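Local atomic coordinates of class D beta-lactamase (Fusobacterium nucleatum subsp. polymorphum, PDB entry 4IED), a protein that probably hydrolyses the ring of beta-lactam antibiotics such as penicillins, giving substituted beta-amino acids and so conferring resistance. Residues 18-32 / 40-52. Numbering follows the deposited sequence. Where two conformers were deposited one is given.
Sequences MKEIFERKGLNGTFV and KIDYYNLDRANER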
ATOM      1  N   MET A  18     -14.982  14.277  -4.023  1.00 12.39           N
ATOM      2  CA  MET A  18     -14.308  13.711  -2.845  1.00 12.03           C
ATOM      3  C   MET A  18     -14.736  14.454  -1.559  1.00 13.06           C
ATOM      4  O   MET A  18     -14.951  13.856  -0.501  1.00 12.60           O
ATOM      5  CB  MET A  18     -12.807  13.818  -2.992  1.00 11.24           C
ATOM      6  CG  MET A  18     -12.214  13.007  -4.098  1.00 10.72           C
ATOM      7  SD  MET A  18     -10.436  13.179  -4.134  1.00  9.97           S
ATOM      8  CE  MET A  18     -10.045  12.050  -5.452  1.00 11.19           C
ATOM      9  N   LYS A  19     -14.753  15.785  -1.623  1.00 14.57           N
ATOM     10  CA  LYS A  19     -15.209  16.589  -0.475  1.00 16.07           C
ATOM     11  C   LYS A  19     -16.587  16.147   0.030  1.00 17.51           C
ATOM     12  O   LYS A  19     -16.761  15.948   1.238  1.00 17.61           O
ATOM     13  CB  LYS A  19     -15.176  18.076  -0.856  1.00 17.97           C
ATOM     14  CG  LYS A  19     -15.669  18.961   0.269  1.00 20.43           C
ATOM     15  CD  LYS A  19     -15.656  20.373  -0.207  1.00 23.04           C
ATOM     16  CE  LYS A  19     -16.201  21.220   0.936  1.00 27.21           C
ATOM     17  NZ  LYS A  19     -16.105  22.665   0.708  1.00 31.26           N
ATOM     18  N   GLU A  20     -17.526  15.938  -0.885  1.00 18.39           N
ATOM     19  CA  GLU A  20     -18.879  15.551  -0.500  1.00 20.77           C
ATOM     20  C   GLU A  20     -18.879  14.189   0.187  1.00 18.49           C
ATOM     21  O   GLU A  20     -19.592  14.042   1.205  1.00 18.34           O
ATOM     22  CB  GLU A  20     -19.871  15.512  -1.642  1.00 24.98           C
ATOM     23  CG  GLU A  20     -21.125  14.629  -1.342  1.00 30.69           C
ATOM     24  CD  GLU A  20     -21.914  14.805   0.021  1.00 37.24           C
ATOM     25  OE1 GLU A  20     -22.894  14.017   0.158  1.00 43.15           O
ATOM     26  OE2 GLU A  20     -21.661  15.665   0.976  1.00 38.08           O
ATOM     27  N   ILE A  21     -18.129  13.206  -0.339  1.00 16.58           N
ATOM     28  CA  ILE A  21     -18.191  11.877   0.269  0.50 16.68           C
ATOM     29  C   ILE A  21     -17.607  11.939   1.686  1.00 15.92           C
ATOM     30  O   ILE A  21     -18.163  11.377   2.612  1.00 16.46           O
ATOM     31  CB  ILE A  21     -17.597  10.775  -0.619  0.50 16.77           C
ATOM     32  CG1 ILE A  21     -16.106  10.930  -0.748  0.50 15.24           C
ATOM     33  CG2 ILE A  21     -18.193  10.812  -2.009  0.50 17.72           C
ATOM     34  CD1 ILE A  21     -15.368  10.349   0.460  0.50 15.13           C
ATOM     35  N   PHE A  22     -16.491  12.639   1.873  1.00 14.53           N
ATOM     36  CA  PHE A  22     -15.908  12.744   3.191  1.00 14.16           C
ATOM     37  C   PHE A  22     -16.850  13.416   4.189  1.00 15.84           C
ATOM     38  O   PHE A  22     -16.990  12.979   5.333  1.00 17.16           O
ATOM     39  CB  PHE A  22     -14.585  13.474   3.159  1.00 13.48           C
ATOM     40  CG  PHE A  22     -13.386  12.586   2.921  1.00 12.32           C
ATOM     41  CD1 PHE A  22     -12.994  12.182   1.635  1.00 11.39           C
ATOM     42  CD2 PHE A  22     -12.613  12.178   3.994  1.00 12.82           C
ATOM     43  CE1 PHE A  22     -11.902  11.412   1.456  1.00 11.01           C
ATOM     44  CE2 PHE A  22     -11.500  11.386   3.786  1.00 12.39           C
ATOM     45  CZ  PHE A  22     -11.104  11.013   2.478  1.00 11.63           C
ATOM     46  N   GLU A  23     -17.510  14.437   3.708  1.00 21.27           N
ATOM     47  CA  GLU A  23     -18.436  15.215   4.574  1.00 23.21           C
ATOM     48  C   GLU A  23     -19.679  14.369   4.915  1.00 24.11           C
ATOM     49  O   GLU A  23     -20.173  14.360   6.090  1.00 26.32           O
ATOM     50  CB  GLU A  23     -18.807  16.575   3.939  1.00 25.70           C
ATOM     51  CG  GLU A  23     -17.561  17.462   3.871  1.00 27.22           C
ATOM     52  CD  GLU A  23     -17.786  18.948   3.566  1.00 32.18           C
ATOM     53  OE1 GLU A  23     -16.815  19.697   3.812  1.00 35.09           O
ATOM     54  OE2 GLU A  23     -18.909  19.384   3.118  1.00 34.64           O
ATOM     55  N   ARG A  24     -20.161  13.604   3.929  1.00 24.73           N
ATOM     56  CA  ARG A  24     -21.342  12.756   4.142  1.00 27.58           C
ATOM     57  C   ARG A  24     -21.074  11.669   5.199  1.00 28.65           C
ATOM     58  O   ARG A  24     -21.907  11.381   6.082  1.00 31.69           O
ATOM     59  CB  ARG A  24     -21.801  12.076   2.842  1.00 29.46           C
ATOM     60  CG  ARG A  24     -23.075  11.266   3.045  1.00 34.35           C
ATOM     61  CD  ARG A  24     -23.289  10.251   1.941  1.00 38.57           C
ATOM     62  NE  ARG A  24     -22.747  10.713   0.664  1.00 38.27           N
ATOM     63  CZ  ARG A  24     -21.937  10.007  -0.146  1.00 40.22           C
ATOM     64  NH1 ARG A  24     -21.544   8.773   0.164  1.00 43.29           N
ATOM     65  NH2 ARG A  24     -21.537  10.541  -1.293  1.00 40.82           N
ATOM     66  N   LYS A  25     -19.903  11.045   5.053  1.00 27.46           N
ATOM     67  CA  LYS A  25     -19.504   9.931   5.919  1.00 29.08           C
ATOM     68  C   LYS A  25     -18.993  10.439   7.265  1.00 28.10           C
ATOM     69  O   LYS A  25     -18.832   9.672   8.196  1.00 30.55           O
ATOM     70  CB  LYS A  25     -18.469   9.072   5.213  1.00 29.30           C
ATOM     71  CG  LYS A  25     -19.057   8.458   3.946  1.00 32.90           C
ATOM     72  CD  LYS A  25     -18.014   7.713   3.146  1.00 34.95           C
ATOM     73  CE  LYS A  25     -18.268   6.228   3.172  1.00 41.97           C
ATOM     74  NZ  LYS A  25     -18.858   5.699   1.907  1.00 47.98           N
ATOM     75  N   GLY A  26     -18.711  11.741   7.343  1.00 25.89           N
ATOM     76  CA  GLY A  26     -18.226  12.368   8.564  1.00 26.12           C
ATOM     77  C   GLY A  26     -16.825  11.912   8.957  1.00 24.35           C
ATOM     78  O   GLY A  26     -16.526  11.740  10.149  1.00 26.79           O
ATOM     79  N   LEU A  27     -15.961  11.700   7.972  1.00 20.87           N
ATOM     80  CA  LEU A  27     -14.597  11.146   8.211  1.00 19.89           C
ATOM     81  C   LEU A  27     -13.539  12.174   7.996  1.00 18.46           C
ATOM     82  O   LEU A  27     -13.752  13.161   7.228  1.00 18.68           O
ATOM     83  CB  LEU A  27     -14.388   9.964   7.306  1.00 20.17           C
ATOM     84  CG  LEU A  27     -15.304   8.774   7.536  1.00 23.53           C
ATOM     85  CD1 LEU A  27     -15.231   7.870   6.346  1.00 25.53           C
ATOM     86  CD2 LEU A  27     -14.952   8.001   8.768  1.00 26.21           C
ATOM     87  N   ASN A  28     -12.468  12.054   8.781  1.00 18.29           N
ATOM     88  CA  ASN A  28     -11.286  12.872   8.663  1.00 18.42           C
ATOM     89  C   ASN A  28     -10.229  12.082   7.919  1.00 17.71           C
ATOM     90  O   ASN A  28      -9.934  10.950   8.256  1.00 18.02           O
ATOM     91  CB  ASN A  28     -10.764  13.254  10.018  1.00 20.94           C
ATOM     92  CG  ASN A  28     -11.736  14.093  10.786  1.00 23.72           C
ATOM     93  OD1 ASN A  28     -11.844  13.944  12.009  1.00 26.83           O
ATOM     94  ND2 ASN A  28     -12.473  14.964  10.094  1.00 23.99           N
ATOM     95  N   GLY A  29      -9.694  12.676   6.854  1.00  7.84           N
ATOM     96  CA  GLY A  29      -8.631  12.011   6.111  1.00  7.38           C
ATOM     97  C   GLY A  29      -8.253  12.809   4.885  1.00  7.35           C
ATOM     98  O   GLY A  29      -8.499  13.985   4.766  1.00  7.69           O
ATOM     99  N   THR A  30      -7.563  12.104   3.965  1.00  6.97           N
ATOM    100  CA  THR A  30      -7.136  12.683   2.751  1.00  6.95           C
ATOM    101  C   THR A  30      -7.259  11.629   1.633  1.00  6.63           C
ATOM    102  O   THR A  30      -7.235  10.405   1.887  1.00  6.36           O
ATOM    103  CB  THR A  30      -5.626  13.094   2.858  1.00  6.90           C
ATOM    104  OG1 THR A  30      -5.237  13.797   1.646  1.00  6.99           O
ATOM    105  CG2 THR A  30      -4.652  11.895   3.096  1.00  6.52           C
ATOM    106  N   PHE A  31      -7.333  12.115   0.381  1.00  6.72           N
ATOM    107  CA  PHE A  31      -7.421  11.210  -0.761  1.00  6.49           C
ATOM    108  C   PHE A  31      -6.773  11.910  -1.958  1.00  6.61           C
ATOM    109  O   PHE A  31      -7.021  13.069  -2.223  1.00  6.95           O
ATOM    110  CB  PHE A  31      -8.913  10.973  -0.987  1.00  6.65           C
ATOM    111  CG  PHE A  31      -9.317   9.905  -2.057  1.00  6.50           C
ATOM    112  CD1 PHE A  31      -8.452   9.011  -2.598  1.00  6.21           C
ATOM    113  CD2 PHE A  31     -10.652   9.913  -2.529  1.00  6.76           C
ATOM    114  CE1 PHE A  31      -8.904   8.090  -3.522  1.00  6.15           C
ATOM    115  CE2 PHE A  31     -11.081   9.019  -3.526  1.00  6.72           C
ATOM    116  CZ  PHE A  31     -10.178   8.160  -3.973  1.00  6.42           C
ATOM    117  N   VAL A  32      -5.844  11.211  -2.613  1.00  6.36           N
ATOM    118  CA  VAL A  32      -5.189  11.681  -3.819  1.00  6.50           C
ATOM    119  C   VAL A  32      -5.349  10.667  -4.897  1.00  6.36           C
ATOM    120  O   VAL A  32      -5.105   9.514  -4.677  1.00  6.06           O
ATOM    121  CB  VAL A  32      -3.672  11.875  -3.538  1.00  6.56           C
ATOM    122  CG1 VAL A  32      -2.964  12.422  -4.739  1.00  6.86           C
ATOM    123  CG2 VAL A  32      -3.512  12.809  -2.357  1.00  6.81           C
ATOM    124  N   LYS A  40      -2.437  14.922 -13.946  1.00 12.43           N
ATOM    125  CA  LYS A  40      -3.021  15.844 -12.979  1.00 12.89           C
ATOM    126  C   LYS A  40      -3.498  15.062 -11.770  1.00 11.65           C
ATOM    127  O   LYS A  40      -3.727  13.849 -11.794  1.00 10.49           O
ATOM    128  CB  LYS A  40      -4.167  16.580 -13.574  1.00 14.83           C
ATOM    129  CG  LYS A  40      -5.307  15.623 -13.882  1.00 16.34           C
ATOM    130  CD  LYS A  40      -6.510  16.330 -14.487  1.00 20.51           C
ATOM    131  CE  LYS A  40      -6.242  17.828 -14.703  1.00 24.54           C
ATOM    132  NZ  LYS A  40      -7.409  18.759 -14.902  1.00 28.35           N
ATOM    133  N   ILE A  41      -3.627  15.795 -10.672  1.00 12.69           N
ATOM    134  CA  ILE A  41      -4.053  15.262  -9.430  1.00 13.05           C
ATOM    135  C   ILE A  41      -5.408  15.744  -9.032  1.00 11.93           C
ATOM    136  O   ILE A  41      -5.757  16.941  -9.276  1.00 11.84           O
ATOM    137  CB  ILE A  41      -3.065  15.732  -8.321  1.00 15.56           C
ATOM    138  CG1 ILE A  41      -1.744  14.987  -8.448  1.00 19.14           C
ATOM    139  CG2 ILE A  41      -3.605  15.512  -6.938  1.00 16.79           C
ATOM    140  CD1 ILE A  41      -0.623  15.639  -7.682  1.00 21.86           C
ATOM    141  N   ASP A  42      -6.201  14.873  -8.422  1.00 10.70           N
ATOM    142  CA  ASP A  42      -7.452  15.231  -7.799  1.00 10.94           C
ATOM    143  C   ASP A  42      -7.313  14.893  -6.341  1.00  9.96           C
ATOM    144  O   ASP A  42      -6.842  13.797  -6.018  1.00  9.51           O
ATOM    145  CB  ASP A  42      -8.652  14.496  -8.442  1.00 11.69           C
ATOM    146  CG  ASP A  42      -9.070  15.145  -9.763  1.00 13.06           C
ATOM    147  OD1 ASP A  42      -8.481  14.780 -10.803  1.00 15.29           O
ATOM    148  OD2 ASP A  42      -9.967  16.053  -9.697  1.00 14.78           O
ATOM    149  N   TYR A  43      -7.722  15.791  -5.452  1.00  9.67           N
ATOM    150  CA  TYR A  43      -7.444  15.525  -4.041  1.00  9.29           C
ATOM    151  C   TYR A  43      -8.537  16.078  -3.105  1.00  9.24           C
ATOM    152  O   TYR A  43      -9.279  16.960  -3.491  1.00  9.38           O
ATOM    153  CB  TYR A  43      -6.082  16.069  -3.621  1.00  9.83           C
ATOM    154  CG  TYR A  43      -6.056  17.597  -3.614  1.00 11.12           C
ATOM    155  CD1 TYR A  43      -6.568  18.299  -2.540  1.00 11.68           C
ATOM    156  CD2 TYR A  43      -5.658  18.303  -4.703  1.00 12.18           C
ATOM    157  CE1 TYR A  43      -6.574  19.695  -2.502  1.00 13.12           C
ATOM    158  CE2 TYR A  43      -5.682  19.669  -4.699  1.00 12.90           C
ATOM    159  CZ  TYR A  43      -6.203  20.355  -3.617  1.00 13.24           C
ATOM    160  OH  TYR A  43      -6.236  21.763  -3.620  1.00 14.90           O
ATOM    161  N   TYR A  44      -8.506  15.585  -1.865  1.00  8.71           N
ATOM    162  CA  TYR A  44      -9.256  16.114  -0.709  1.00  9.12           C
ATOM    163  C   TYR A  44      -8.225  16.236   0.409  1.00  8.62           C
ATOM    164  O   TYR A  44      -7.506  15.277   0.678  1.00  8.11           O
ATOM    165  CB  TYR A  44     -10.359  15.180  -0.325  1.00  9.43           C
ATOM    166  CG  TYR A  44     -11.061  15.661   0.927  1.00 10.12           C
ATOM    167  CD1 TYR A  44     -11.872  16.782   0.906  1.00 11.39           C
ATOM    168  CD2 TYR A  44     -10.793  15.091   2.160  1.00 10.25           C
ATOM    169  CE1 TYR A  44     -12.512  17.204   2.077  1.00 12.15           C
ATOM    170  CE2 TYR A  44     -11.406  15.512   3.307  1.00 11.06           C
ATOM    171  CZ  TYR A  44     -12.272  16.549   3.251  1.00 12.21           C
ATOM    172  OH  TYR A  44     -12.920  17.015   4.384  1.00 13.51           O
ATOM    173  N   ASN A  45      -8.186  17.412   1.031  1.00  8.96           N
ATOM    174  CA  ASN A  45      -7.310  17.735   2.167  1.00  8.86           C
ATOM    175  C   ASN A  45      -5.849  17.748   1.788  1.00  8.83           C
ATOM    176  O   ASN A  45      -5.131  16.826   2.094  1.00  8.18           O
ATOM    177  CB  ASN A  45      -7.616  16.806   3.313  1.00  8.67           C
ATOM    178  CG  ASN A  45      -7.077  17.302   4.622  1.00  8.93           C
ATOM    179  OD1 ASN A  45      -6.210  18.218   4.649  1.00  9.54           O
ATOM    180  ND2 ASN A  45      -7.520  16.727   5.700  1.00  8.99           N
ATOM    181  N   LEU A  46      -5.464  18.794   1.067  1.00  9.67           N
ATOM    182  CA  LEU A  46      -4.070  18.934   0.603  1.00 10.19           C
ATOM    183  C   LEU A  46      -2.959  18.874   1.633  1.00 10.17           C
ATOM    184  O   LEU A  46      -1.958  18.185   1.475  1.00  9.43           O
ATOM    185  CB  LEU A  46      -3.899  20.223  -0.228  1.00 11.26           C
ATOM    186  CG  LEU A  46      -2.566  20.283  -1.055  1.00 11.89           C
ATOM    187  CD1 LEU A  46      -2.439  19.138  -2.002  1.00 11.73           C
ATOM    188  CD2 LEU A  46      -2.448  21.575  -1.819  1.00 12.66           C
ATOM    189  N   ASP A  47      -3.178  19.510   2.742  1.00 10.76           N
ATOM    190  CA  ASP A  47      -2.171  19.516   3.787  1.00 11.13           C
ATOM    191  C   ASP A  47      -1.995  18.133   4.368  1.00  9.92           C
ATOM    192  O   ASP A  47      -0.831  17.650   4.535  1.00  9.23           O
ATOM    193  CB  ASP A  47      -2.518  20.477   4.911  1.00 13.26           C
ATOM    194  CG  ASP A  47      -2.253  21.935   4.557  1.00 15.82           C
ATOM    195  OD1 ASP A  47      -1.670  22.251   3.474  1.00 18.27           O
ATOM    196  OD2 ASP A  47      -2.706  22.762   5.368  1.00 20.14           O
ATOM    197  N   ARG A  48      -3.124  17.421   4.582  1.00  8.86           N
ATOM    198  CA  ARG A  48      -2.911  16.030   5.025  1.00  8.01           C
ATOM    199  C   ARG A  48      -2.397  15.126   3.892  1.00  7.39           C
ATOM    200  O   ARG A  48      -1.700  14.181   4.189  1.00  7.11           O
ATOM    201  CB  ARG A  48      -4.219  15.516   5.637  1.00  8.02           C
ATOM    202  CG  ARG A  48      -4.093  14.120   6.191  1.00  7.69           C
ATOM    203  CD  ARG A  48      -5.324  13.722   6.943  1.00  7.80           C
ATOM    204  NE  ARG A  48      -5.264  12.298   7.311  1.00  7.61           N
ATOM    205  CZ  ARG A  48      -5.763  11.764   8.438  1.00  7.83           C
ATOM    206  NH1 ARG A  48      -6.354  12.463   9.367  1.00  8.59           N
ATOM    207  NH2 ARG A  48      -5.660  10.443   8.553  1.00  7.77           N
ATOM    208  N   ALA A  49      -2.709  15.413   2.657  1.00  7.40           N
ATOM    209  CA  ALA A  49      -2.138  14.628   1.536  1.00  7.07           C
ATOM    210  C   ALA A  49      -0.646  14.674   1.545  1.00  7.07           C
ATOM    211  O   ALA A  49      -0.026  13.705   1.198  1.00  6.77           O
ATOM    212  CB  ALA A  49      -2.651  15.133   0.228  1.00  7.22           C
ATOM    213  N   ASN A  50      -0.072  15.762   2.073  1.00  7.49           N
ATOM    214  CA  ASN A  50       1.431  15.883   2.161  1.00  7.82           C
ATOM    215  C   ASN A  50       1.950  15.493   3.543  1.00  7.73           C
ATOM    216  O   ASN A  50       3.200  15.614   3.792  1.00  8.19           O
ATOM    217  CB  ASN A  50       1.816  17.298   1.816  1.00  8.63           C
ATOM    218  CG  ASN A  50       1.600  17.611   0.382  1.00  9.03           C
ATOM    219  OD1 ASN A  50       0.938  18.593  -0.004  1.00 11.07           O
ATOM    220  ND2 ASN A  50       2.174  16.783  -0.437  1.00  8.85           N
ATOM    221  N   GLU A  51       1.100  15.043   4.493  1.00  7.56           N
ATOM    222  CA  GLU A  51       1.577  14.688   5.806  1.00  7.70           C
ATOM    223  C   GLU A  51       1.935  13.224   5.852  1.00  7.07           C
ATOM    224  O   GLU A  51       1.204  12.351   5.404  1.00  6.73           O
ATOM    225  CB  GLU A  51       0.447  14.918   6.873  1.00  8.51           C
ATOM    226  CG  GLU A  51       0.835  14.568   8.298  1.00  9.82           C
ATOM    227  CD  GLU A  51      -0.149  14.970   9.320  1.00 11.96           C
ATOM    228  OE1 GLU A  51      -1.255  15.431   8.921  1.00 13.28           O
ATOM    229  OE2 GLU A  51       0.249  14.805  10.535  1.00 14.88           O
ATOM    230  N   ARG A  52       3.102  12.948   6.380  1.00  7.13           N
ATOM    231  CA  ARG A  52       3.630  11.616   6.453  1.00  6.81           C
ATOM    232  C   ARG A  52       3.089  10.869   7.691  1.00  6.78           C
ATOM    233  O   ARG A  52       3.057  11.426   8.806  1.00  7.13           O
ATOM    234  CB  ARG A  52       5.158  11.617   6.522  1.00  6.96           C
ATOM    235  CG  ARG A  52       5.801  12.114   5.252  1.00  7.00           C
ATOM    236  CD  ARG A  52       7.287  12.050   5.424  1.00  7.20           C
ATOM    237  NE  ARG A  52       8.017  12.287   4.174  1.00  7.25           N
ATOM    238  CZ  ARG A  52       9.276  12.632   4.129  1.00  7.57           C
ATOM    239  NH1 ARG A  52       9.977  12.954   5.195  1.00  7.91           N
ATOM    240  NH2 ARG A  52       9.874  12.718   2.952  1.00  7.63           N
TER
HETATM  241  O   HOH W   1     -14.203  19.297   4.380  1.00 23.32           O
HETATM  242  O   HOH W   2     -12.930  15.637   6.659  1.00 30.30           O
HETATM  243  O   HOH W   3     -10.136  15.795   7.271  1.00 11.64           O
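Y44 lays its ring over F22 in an offset stack, centroids 4.4 Å apart and planes inclined by 23°, with CD2 above the centre of the phenylalanine ring. In return F22 CB sits over the tyrosine face, toward its rim. With CG anti to the backbone N (chi1 175°), Y44 reaches from its strand to helix 16-25, where K19 CA lies 3.6 Å from CD1. One residue earlier in the helix, M18, extended beyond CG, brings SD to 3.6 Å from Y43 C, and CE reaches the backbone of D42.

F31 and Y44 form an antiparallel hydrogen-bonded pair, Y44 N to F31 O at 2.9 Å and F31 N to Y44 O at 3.2 Å; V32 and Y43 follow as a non-hydrogen-bonded pair. This is the hairpin of strands 29-35 and 40-44, at one margin of the antiparallel sheet of the class D beta-lactamase fold. Helix 16-25 covers the face bearing F31 and Y44, while on the face of V32 and Y43 the valine CG2 meets A49 CB at 3.6 Å, with V158 of helix 154-165 beside it.

Polar contacts gather where the strand turns into helix 46-49. N45 caps that helix, OD1 accepting from R48 N, while ND2 donates to G29 O from above the carbonyl plane (3.1 Å). The T30 hydroxyl faces two carbonyl oxygens, with OG1 2.9 Å from Y44 O and N45 O slightly farther off; its single proton could go to either. R48 sets a face of its guanidinium against G29 CA, toward the rim of the group, with NE hydrogen-bonded to N227 and NH1 in a salt bridge with D229. Two waters in the plane of the Y44 ring link OH to E23 OE1 and to L27 O.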